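Local coordinates for protein beta-glucuronidase (PDB 6XXW) that probably hydrolyses beta-D-glucuronides, as a glycoside hydrolase of family 2 built from beta-sandwich domains and a TIM barrel, at residues 295-300 against 593-598; 251-256 against 281-286; 300-305 against 587-592. All coordinates share one frame; numbering follows the deposited sequence.

Contact 1. Residues 295-300 against 593-598; sequences NEKPFY and PDFWEK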
loop_
_atom_site.group_PDB
_atom_site.type_symbol
_atom_site.label_atom_id
_atom_site.label_comp_id
_atom_site.label_asym_id
_atom_site.label_seq_id
_atom_site.Cartn_x
_atom_site.Cartn_y
_atom_site.Cartn_z
ATOM N N ASN A 295 -16.902 41.903 0.109
ATOM C CA ASN A 295 -17.686 42.718 1.035
ATOM C C ASN A 295 -16.790 43.724 1.754
ATOM O O ASN A 295 -16.901 43.947 2.966
ATOM C CB ASN A 295 -18.447 41.827 2.020
ATOM C CG ASN A 295 -19.435 40.923 1.317
ATOM O OD1 ASN A 295 -19.975 41.294 0.268
ATOM N ND2 ASN A 295 -19.679 39.738 1.878
ATOM N N GLU A 296 -15.866 44.307 0.985
ATOM C CA GLU A 296 -14.938 45.350 1.420
ATOM C C GLU A 296 -13.977 44.882 2.515
ATOM O O GLU A 296 -13.370 45.707 3.206
ATOM C CB GLU A 296 -15.694 46.608 1.865
ATOM C CG GLU A 296 -16.397 47.345 0.720
ATOM C CD GLU A 296 -15.446 47.714 -0.418
ATOM O OE1 GLU A 296 -14.486 48.480 -0.177
ATOM O OE2 GLU A 296 -15.651 47.237 -1.558
ATOM N N LYS A 297 -13.790 43.572 2.675
ATOM C CA LYS A 297 -12.819 43.077 3.636
ATOM C C LYS A 297 -11.722 42.293 2.921
ATOM O O LYS A 297 -12.000 41.624 1.923
ATOM C CB LYS A 297 -13.493 42.183 4.690
ATOM C CG LYS A 297 -14.543 42.884 5.517
ATOM C CD LYS A 297 -15.182 41.917 6.503
ATOM C CE LYS A 297 -15.953 40.832 5.782
ATOM N NZ LYS A 297 -16.636 39.922 6.751
ATOM N N PRO A 298 -10.460 42.377 3.391
ATOM C CA PRO A 298 -9.355 41.672 2.714
ATOM C C PRO A 298 -9.403 40.157 2.841
ATOM O O PRO A 298 -9.129 39.617 3.915
ATOM C CB PRO A 298 -8.106 42.234 3.408
ATOM C CG PRO A 298 -8.592 42.733 4.730
ATOM C CD PRO A 298 -9.977 43.251 4.475
ATOM N N PHE A 299 -9.703 39.465 1.745
ATOM C CA PHE A 299 -9.804 38.009 1.733
ATOM C C PHE A 299 -8.421 37.358 1.660
ATOM O O PHE A 299 -7.473 37.930 1.115
ATOM C CB PHE A 299 -10.648 37.575 0.528
ATOM C CG PHE A 299 -11.128 36.139 0.570
ATOM C CD1 PHE A 299 -11.853 35.655 1.647
ATOM C CD2 PHE A 299 -10.891 35.293 -0.505
ATOM C CE1 PHE A 299 -12.319 34.341 1.665
ATOM C CE2 PHE A 299 -11.347 33.957 -0.494
ATOM C CZ PHE A 299 -12.059 33.488 0.583
ATOM N N TYR A 300 -8.317 36.144 2.208
ATOM C CA TYR A 300 -7.158 35.278 1.987
ATOM C C TYR A 300 -7.646 33.914 1.519
ATOM O O TYR A 300 -8.344 33.216 2.264
ATOM C CB TYR A 300 -6.292 35.123 3.246
ATOM C CG TYR A 300 -4.989 34.396 2.938
ATOM C CD1 TYR A 300 -4.869 33.011 3.114
ATOM C CD2 TYR A 300 -3.896 35.089 2.420
ATOM C CE1 TYR A 300 -3.675 32.353 2.804
ATOM C CE2 TYR A 300 -2.711 34.450 2.110
ATOM C CZ TYR A 300 -2.598 33.087 2.293
ATOM O OH TYR A 300 -1.395 32.484 1.977
ATOM N N PRO A 593 -7.407 33.302 9.526
ATOM C CA PRO A 593 -8.758 33.812 9.279
ATOM C C PRO A 593 -9.039 33.900 7.786
ATOM O O PRO A 593 -8.129 34.060 6.969
ATOM C CB PRO A 593 -8.738 35.201 9.927
ATOM C CG PRO A 593 -7.311 35.636 9.846
ATOM C CD PRO A 593 -6.460 34.371 9.894
ATOM N N ASP A 594 -10.326 33.776 7.436
ATOM C CA ASP A 594 -10.746 33.989 6.053
ATOM C C ASP A 594 -10.444 35.411 5.597
ATOM O O ASP A 594 -10.112 35.641 4.427
ATOM C CB ASP A 594 -12.244 33.712 5.905
ATOM C CG ASP A 594 -12.582 32.244 6.027
ATOM O OD1 ASP A 594 -11.755 31.406 5.621
ATOM O OD2 ASP A 594 -13.679 31.933 6.529
ATOM N N PHE A 595 -10.589 36.381 6.495
ATOM C CA PHE A 595 -10.314 37.778 6.190
ATOM C C PHE A 595 -9.129 38.219 7.031
ATOM O O PHE A 595 -9.174 38.157 8.263
ATOM C CB PHE A 595 -11.546 38.645 6.431
ATOM C CG PHE A 595 -12.673 38.340 5.484
ATOM C CD1 PHE A 595 -12.725 38.940 4.232
ATOM C CD2 PHE A 595 -13.653 37.423 5.825
ATOM C CE1 PHE A 595 -13.747 38.654 3.344
ATOM C CE2 PHE A 595 -14.683 37.124 4.942
ATOM C CZ PHE A 595 -14.726 37.739 3.695
ATOM N N TRP A 596 -8.073 38.654 6.360
ATOM C CA TRP A 596 -6.758 38.785 6.975
ATOM C C TRP A 596 -6.061 39.947 6.287
ATOM O O TRP A 596 -5.750 39.856 5.097
ATOM C CB TRP A 596 -5.974 37.485 6.808
ATOM C CG TRP A 596 -4.603 37.482 7.398
ATOM C CD1 TRP A 596 -4.105 38.345 8.323
ATOM C CD2 TRP A 596 -3.556 36.547 7.113
ATOM N NE1 TRP A 596 -2.807 38.010 8.631
ATOM C CE2 TRP A 596 -2.448 36.908 7.900
ATOM C CE3 TRP A 596 -3.452 35.439 6.269
ATOM C CZ2 TRP A 596 -1.243 36.208 7.860
ATOM C CZ3 TRP A 596 -2.255 34.744 6.230
ATOM C CH2 TRP A 596 -1.167 35.132 7.023
ATOM N N GLU A 597 -5.848 41.045 7.007
ATOM C CA GLU A 597 -5.132 42.185 6.438
ATOM C C GLU A 597 -3.645 41.970 6.683
ATOM O O GLU A 597 -3.139 42.248 7.772
ATOM C CB GLU A 597 -5.609 43.503 7.035
ATOM C CG GLU A 597 -5.119 44.707 6.237
ATOM C CD GLU A 597 -5.942 45.953 6.481
ATOM O OE1 GLU A 597 -6.844 45.909 7.342
ATOM O OE2 GLU A 597 -5.690 46.974 5.803
ATOM N N LYS A 598 -2.946 41.471 5.667
ATOM C CA LYS A 598 -1.526 41.136 5.778
ATOM C C LYS A 598 -0.631 42.375 5.699
ATOM O O LYS A 598 -1.099 43.466 5.379
ATOM C CB LYS A 598 -1.130 40.131 4.684
ATOM C CG LYS A 598 -1.856 38.794 4.789
ATOM C CD LYS A 598 -1.360 37.781 3.763
ATOM C CE LYS A 598 0.121 37.519 3.912
ATOM N NZ LYS A 598 0.631 36.597 2.870
HETATM O O HOH W 1 -5.234 38.577 2.646
HETATM O O HOH W 2 0.345 33.901 3.603
#
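Phe299 and Phe595 face each other in a single beta bridge, by which the chain's C-terminal tail lies along the strand leading into the first barrel strand of the TIM barrel. Two backbone bonds make the bridge. Trp596 N gives its proton to Pro298 O at 2.8 Å, while Tyr300 N donates to Asp594 O at 2.9 Å. Pro298 O also receives a CA-H...O contact from Phe595. A proline suits its place because it has no N-H to give and the bridge uses it as an acceptor, through Pro298 O; its ring CG rests on Glu597 CB. A water sits between Phe299 O and Trp596 O and bridges them, continuing the link between the backbones.

The Phe595 ring is packed on two faces. Lys297, its chain bent at chi3 (-65°), folds over one of them, with CE 3.8 Å from the ring centroid and NZ in a cation-pi contact, while the same NZ forms a salt bridge with Glu254. From the opposite face comes Phe299 CD1, 3.9 Å from Phe595 CE1. An alanine in place of Phe595 would probably leave the Lys297 ammonium without its aromatic support and open a gap beside Phe299.

Further along, Trp596 turns its benzo edge to the face of Tyr300, with Trp596 CE3 3.8 Å from Tyr300 CG and the planes 61° apart. Within the tail, Lys598 CG lies over one face of the Trp596 indole. Lys598 NZ sits among the carbonyls of Leu538, Leu541 and Val544 and a second water, which must share its three protons. Asp594 OD1 accepts from Asn335, and Tyr300 OH bonds to Glu547. That second water donates to Tyr300 OH at 2.8 Å and accepts from Lys598 NZ at 2.8 Å.

Contact 2. Residues 251-256 against 281-286; sequences KLWEPG and GIRTVR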
loop_
_atom_site.group_PDB
_atom_site.type_symbol
_atom_site.label_atom_id
_atom_site.label_comp_id
_atom_site.label_asym_id
_atom_site.label_seq_id
_atom_site.Cartn_x
_atom_site.Cartn_y
_atom_site.Cartn_z
ATOM N N LYS A 251 -28.174 40.295 5.158
ATOM C CA LYS A 251 -27.173 39.329 5.586
ATOM C C LYS A 251 -26.349 38.963 4.356
ATOM O O LYS A 251 -26.883 38.409 3.385
ATOM C CB LYS A 251 -27.821 38.093 6.217
ATOM C CG LYS A 251 -28.762 38.390 7.398
ATOM C CD LYS A 251 -30.204 38.485 6.928
ATOM C CE LYS A 251 -31.141 39.011 8.015
ATOM N NZ LYS A 251 -32.574 38.727 7.690
ATOM N N LEU A 252 -25.067 39.304 4.383
ATOM C CA LEU A 252 -24.212 39.134 3.216
ATOM C C LEU A 252 -23.695 37.703 3.100
ATOM O O LEU A 252 -23.448 37.018 4.097
ATOM C CB LEU A 252 -23.022 40.096 3.280
ATOM C CG LEU A 252 -23.351 41.571 3.495
ATOM C CD1 LEU A 252 -22.090 42.421 3.377
ATOM C CD2 LEU A 252 -24.422 42.018 2.496
ATOM N N TRP A 253 -23.530 37.264 1.855
ATOM C CA TRP A 253 -22.893 35.991 1.559
ATOM C C TRP A 253 -21.377 36.154 1.606
ATOM O O TRP A 253 -20.828 37.107 1.045
ATOM C CB TRP A 253 -23.340 35.504 0.176
ATOM C CG TRP A 253 -22.850 34.141 -0.203
ATOM C CD1 TRP A 253 -23.556 32.964 -0.136
ATOM C CD2 TRP A 253 -21.559 33.805 -0.741
ATOM N NE1 TRP A 253 -22.774 31.919 -0.585
ATOM C CE2 TRP A 253 -21.546 32.407 -0.956
ATOM C CE3 TRP A 253 -20.404 34.548 -1.041
ATOM C CZ2 TRP A 253 -20.428 31.739 -1.471
ATOM C CZ3 TRP A 253 -19.293 33.882 -1.547
ATOM C CH2 TRP A 253 -19.311 32.492 -1.753
ATOM N N GLU A 254 -20.697 35.226 2.271
ATOM C CA GLU A 254 -19.241 35.182 2.223
ATOM C C GLU A 254 -18.792 33.828 2.756
ATOM O O GLU A 254 -19.584 33.115 3.380
ATOM C CB GLU A 254 -18.607 36.334 3.026
ATOM C CG GLU A 254 -19.028 36.476 4.491
ATOM C CD GLU A 254 -18.455 37.753 5.138
ATOM O OE1 GLU A 254 -18.522 38.837 4.510
ATOM O OE2 GLU A 254 -17.926 37.671 6.268
ATOM N N PRO A 255 -17.556 33.426 2.479
ATOM C CA PRO A 255 -17.018 32.232 3.142
ATOM C C PRO A 255 -17.114 32.388 4.647
ATOM O O PRO A 255 -16.741 33.425 5.208
ATOM C CB PRO A 255 -15.567 32.187 2.664
ATOM C CG PRO A 255 -15.598 32.865 1.351
ATOM C CD PRO A 255 -16.631 33.958 1.466
ATOM N N GLY A 256 -17.636 31.350 5.303
ATOM C CA GLY A 256 -17.904 31.384 6.724
ATOM C C GLY A 256 -19.274 31.908 7.098
ATOM O O GLY A 256 -19.658 31.816 8.273
ATOM N N GLY A 281 -26.928 35.174 -3.565
ATOM C CA GLY A 281 -26.198 35.698 -2.422
ATOM C C GLY A 281 -25.798 37.138 -2.660
ATOM O O GLY A 281 -25.468 37.527 -3.781
ATOM N N ILE A 282 -25.845 37.930 -1.598
ATOM C CA ILE A 282 -25.522 39.350 -1.665
ATOM C C ILE A 282 -24.063 39.520 -1.246
ATOM O O ILE A 282 -23.721 39.368 -0.068
ATOM C CB ILE A 282 -26.461 40.181 -0.777
ATOM C CG1 ILE A 282 -27.900 40.123 -1.304
ATOM C CG2 ILE A 282 -25.977 41.627 -0.693
ATOM C CD1 ILE A 282 -28.926 40.703 -0.325
ATOM N N ARG A 283 -23.193 39.833 -2.208
ATOM C CA ARG A 283 -21.795 40.107 -1.899
ATOM C C ARG A 283 -21.177 40.938 -3.015
ATOM O O ARG A 283 -21.626 40.898 -4.164
ATOM C CB ARG A 283 -20.988 38.817 -1.703
ATOM C CG ARG A 283 -20.146 38.400 -2.919
ATOM C CD ARG A 283 -20.985 37.552 -3.830
ATOM N NE ARG A 283 -20.288 37.066 -5.030
ATOM C CZ ARG A 283 -20.118 37.771 -6.147
ATOM N NH1 ARG A 283 -20.547 39.029 -6.224
ATOM N NH2 ARG A 283 -19.527 37.212 -7.197
ATOM N N THR A 284 -20.120 41.671 -2.668
ATOM C CA THR A 284 -19.327 42.403 -3.645
ATOM C C THR A 284 -17.922 41.828 -3.695
ATOM O O THR A 284 -17.419 41.283 -2.705
ATOM C CB THR A 284 -19.237 43.900 -3.321
ATOM O OG1 THR A 284 -18.604 44.069 -2.047
ATOM C CG2 THR A 284 -20.628 44.524 -3.290
ATOM N N VAL A 285 -17.284 41.969 -4.851
ATOM C CA VAL A 285 -15.894 41.566 -5.020
ATOM C C VAL A 285 -15.157 42.671 -5.769
ATOM O O VAL A 285 -15.670 43.224 -6.749
ATOM C CB VAL A 285 -15.781 40.198 -5.730
ATOM C CG1 VAL A 285 -16.506 40.207 -7.059
ATOM C CG2 VAL A 285 -14.318 39.824 -5.931
ATOM N N ARG A 286 -13.954 42.993 -5.301
ATOM C CA ARG A 286 -13.204 44.128 -5.820
ATOM C C ARG A 286 -11.725 43.938 -5.504
ATOM O O ARG A 286 -11.376 43.517 -4.398
ATOM C CB ARG A 286 -13.732 45.422 -5.185
ATOM C CG ARG A 286 -13.180 46.692 -5.741
ATOM C CD ARG A 286 -14.036 47.854 -5.286
ATOM N NE ARG A 286 -13.813 48.203 -3.886
ATOM C CZ ARG A 286 -12.782 48.925 -3.457
ATOM N NH1 ARG A 286 -11.870 49.362 -4.319
ATOM N NH2 ARG A 286 -12.663 49.215 -2.171
HETATM O O HOH W 3 -26.816 36.931 0.987
#
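Trp253 N donates to Ile282 O at 2.9 Å, the one direct hydrogen bond joining 251-256 to 281-286, where the immunoglobulin-like domain of family 2 hands over to the TIM barrel. Leu252 CA lies 3.3 Å from the same Ile282 O.

The tight part surrounds Trp253. Its CB sits 3.9 Å from Gly281 CA, and glycine suits that place because a CB there would collide with Trp253 CB. With CG anti to the backbone N (chi1 -175°), the indole runs alongside Arg283, pointing the same way, its CE3 4.1 Å from Arg283 CD; Arg283 CB closes to 3.2 Å on Trp253 O. Leu252 and Ile282 cross at about a right angle, Leu252 CD2 to Ile282 CG2 at 3.6 Å, and branched aliphatic chains suit this apolar touch.

Toward Lys251 the backbones are joined less directly: a water donates to Lys251 O and accepts from Ile282 N, at 2.8 and 2.9 Å. Lys251 starts its side chain away from 281-286 and makes no contact with it, as befits a long, charged chain at a partly exposed position.

Across the contact, then, the side chains meet through carbon, while the polar ends of Trp253 and Arg283 serve the barrel: Trp253 NE1 donates to Asp353 O, and Arg283 NE and NH2 bond to the carbonyls of Pro406 and Val408. Because these two polar ends meet backbone carbonyls of the barrel, the two domains are probably held in a fixed relation here.

Contact 3. Residues 300-305 against 587-592; sequences YFKGFG and ERWSKL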
loop_
_atom_site.group_PDB
_atom_site.type_symbol
_atom_site.label_atom_id
_atom_site.label_comp_id
_atom_site.label_asym_id
_atom_site.label_seq_id
_atom_site.Cartn_x
_atom_site.Cartn_y
_atom_site.Cartn_z
ATOM N N TYR A 300 -8.317 36.144 2.208
ATOM C CA TYR A 300 -7.158 35.278 1.987
ATOM C C TYR A 300 -7.646 33.914 1.519
ATOM O O TYR A 300 -8.344 33.216 2.264
ATOM C CB TYR A 300 -6.292 35.123 3.246
ATOM C CG TYR A 300 -4.989 34.396 2.938
ATOM C CD1 TYR A 300 -4.869 33.011 3.114
ATOM C CD2 TYR A 300 -3.896 35.089 2.420
ATOM C CE1 TYR A 300 -3.675 32.353 2.804
ATOM C CE2 TYR A 300 -2.711 34.450 2.110
ATOM C CZ TYR A 300 -2.598 33.087 2.293
ATOM O OH TYR A 300 -1.395 32.484 1.977
ATOM N N PHE A 301 -7.282 33.534 0.291
ATOM C CA PHE A 301 -7.700 32.243 -0.251
ATOM C C PHE A 301 -6.955 31.114 0.440
ATOM O O PHE A 301 -5.723 31.103 0.471
ATOM C CB PHE A 301 -7.412 32.133 -1.751
ATOM C CG PHE A 301 -8.225 33.035 -2.607
ATOM C CD1 PHE A 301 -7.882 34.372 -2.750
ATOM C CD2 PHE A 301 -9.313 32.542 -3.306
ATOM C CE1 PHE A 301 -8.632 35.215 -3.564
ATOM C CE2 PHE A 301 -10.068 33.388 -4.130
ATOM C CZ PHE A 301 -9.714 34.715 -4.254
ATOM N N LYS A 302 -7.725 30.141 0.888
ATOM C CA LYS A 302 -7.170 28.900 1.453
ATOM C C LYS A 302 -7.842 27.765 0.689
ATOM O O LYS A 302 -8.996 27.607 0.847
ATOM C CB LYS A 302 -7.453 28.802 2.952
ATOM C CG LYS A 302 -6.804 29.856 3.819
ATOM C CD LYS A 302 -7.238 29.813 5.247
ATOM C CE LYS A 302 -8.727 29.748 5.451
ATOM N NZ LYS A 302 -9.080 29.784 6.880
ATOM N N GLY A 303 -7.102 27.024 -0.123
ATOM C CA GLY A 303 -7.824 26.003 -0.879
ATOM C C GLY A 303 -7.008 25.194 -1.849
ATOM O O GLY A 303 -5.870 24.968 -1.619
ATOM N N PHE A 304 -7.826 24.833 -2.993
ATOM C CA PHE A 304 -7.240 23.810 -3.855
ATOM C C PHE A 304 -7.454 24.111 -5.322
ATOM O O PHE A 304 -8.222 24.943 -5.658
ATOM C CB PHE A 304 -7.821 22.436 -3.515
ATOM C CG PHE A 304 -7.492 21.965 -2.128
ATOM C CD1 PHE A 304 -6.282 21.348 -1.859
ATOM C CD2 PHE A 304 -8.394 22.138 -1.092
ATOM C CE1 PHE A 304 -5.977 20.915 -0.582
ATOM C CE2 PHE A 304 -8.094 21.705 0.187
ATOM C CZ PHE A 304 -6.884 21.093 0.441
ATOM N N GLY A 305 -6.687 23.551 -6.182
ATOM C CA GLY A 305 -7.111 23.273 -7.550
ATOM C C GLY A 305 -7.787 21.911 -7.489
ATOM O O GLY A 305 -7.248 21.026 -6.821
ATOM N N GLU A 587 -4.594 22.064 10.391
ATOM C CA GLU A 587 -4.107 22.784 11.561
ATOM C C GLU A 587 -3.706 24.211 11.203
ATOM O O GLU A 587 -4.052 25.153 11.927
ATOM C CB GLU A 587 -2.940 22.032 12.199
ATOM C CG GLU A 587 -2.720 22.418 13.657
ATOM C CD GLU A 587 -1.256 22.427 14.051
ATOM O OE1 GLU A 587 -0.879 23.228 14.934
ATOM O OE2 GLU A 587 -0.481 21.630 13.479
ATOM N N ARG A 588 -2.981 24.391 10.093
ATOM C CA ARG A 588 -2.648 25.738 9.638
ATOM C C ARG A 588 -3.911 26.553 9.385
ATOM O O ARG A 588 -4.095 27.639 9.950
ATOM C CB ARG A 588 -1.799 25.669 8.368
ATOM C CG ARG A 588 -1.597 27.011 7.661
ATOM C CD ARG A 588 -0.565 26.910 6.537
ATOM N NE ARG A 588 -0.504 28.123 5.708
ATOM C CZ ARG A 588 0.141 29.240 6.037
ATOM N NH1 ARG A 588 0.806 29.318 7.195
ATOM N NH2 ARG A 588 0.120 30.286 5.213
ATOM N N TRP A 589 -4.811 26.030 8.550
ATOM C CA TRP A 589 -5.954 26.823 8.120
ATOM C C TRP A 589 -6.960 27.063 9.242
ATOM O O TRP A 589 -7.741 28.014 9.157
ATOM C CB TRP A 589 -6.628 26.150 6.930
ATOM C CG TRP A 589 -5.817 26.239 5.659
ATOM C CD1 TRP A 589 -4.755 27.060 5.409
ATOM C CD2 TRP A 589 -6.022 25.471 4.472
ATOM N NE1 TRP A 589 -4.284 26.849 4.122
ATOM C CE2 TRP A 589 -5.057 25.881 3.531
ATOM C CE3 TRP A 589 -6.943 24.482 4.110
ATOM C CZ2 TRP A 589 -4.977 25.323 2.255
ATOM C CZ3 TRP A 589 -6.863 23.930 2.844
ATOM C CH2 TRP A 589 -5.895 24.360 1.930
ATOM N N SER A 590 -6.953 26.241 10.297
ATOM C CA SER A 590 -7.797 26.550 11.448
ATOM C C SER A 590 -7.307 27.785 12.195
ATOM O O SER A 590 -8.067 28.376 12.970
ATOM C CB SER A 590 -7.851 25.360 12.405
ATOM O OG SER A 590 -6.645 25.281 13.151
ATOM N N LYS A 591 -6.053 28.176 11.984
ATOM C CA LYS A 591 -5.458 29.340 12.623
ATOM C C LYS A 591 -5.489 30.577 11.746
ATOM O O LYS A 591 -5.252 31.680 12.250
ATOM C CB LYS A 591 -3.999 29.059 12.989
ATOM C CG LYS A 591 -3.784 28.084 14.132
ATOM C CD LYS A 591 -2.289 27.938 14.406
ATOM C CE LYS A 591 -1.795 26.532 14.131
ATOM N NZ LYS A 591 -0.306 26.437 14.228
ATOM N N LEU A 592 -5.720 30.416 10.457
ATOM C CA LEU A 592 -5.724 31.521 9.509
ATOM C C LEU A 592 -7.140 32.016 9.318
ATOM O O LEU A 592 -8.019 31.218 8.960
ATOM C CB LEU A 592 -5.157 31.078 8.164
ATOM C CG LEU A 592 -3.664 30.795 8.018
ATOM C CD1 LEU A 592 -3.329 30.746 6.534
ATOM C CD2 LEU A 592 -2.814 31.846 8.748
#
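Lys302 lies across the face of the Trp589 indole, the two side chains sliding past each other in opposite directions. Its CB stands 3.8 Å from the centroid of the five-membered ring of Trp589, a CH-pi contact that makes use of lysine's long aliphatic part. The bend at chi3 (-49°) then carries the ammonium beyond the ring to the C-terminal end of helix 580-591 and the residue after it, where Lys302 NZ donates to Leu592 O at 2.7 Å and to Trp589 O at 3.2 Å. A positive charge probably suits this place, since carbonyls gather at a helix C-terminus; Asp594 adds a weak, long ion pair.

The far edge of Trp589 points at the face of Phe304 in an offset edge-to-face pair, Trp589 CZ3 to Phe304 CE2 3.7 Å, with the planes 73° apart. Gly303 N lies 3.6 Å from Trp589 CH2. Trp589 NE1 is bonded to Glu547. Beside it, Leu592 CD1 packs against Tyr300 CE1 at 4.1 Å.

Strand 301-305 and helix 587-591 run roughly antiparallel (143°), their axes 10.2 Å apart: a TIM-barrel arrangement in which the closing helix covers the outside of the first barrel strand.

Contact 2 closes in sequence before the other two open; contact 3 is nested inside the long loop closed by contact 1. Contacts 1 and 3 share Tyr300 and strand 297-305, their centres 12 Å apart. Contact 1 lies equally far from contact 2, to which it is tied by the salt bridge Glu296-Arg286, among others. Between the centres of contacts 2 and 3 the distance is 18 Å, and they do not touch. All three reach the mixed barrel sheet. Together they form a continuous path from the domain junction, through the C-terminal tail, to helix 580-591, so the C-terminal tail packs beside the first strand of the barrel.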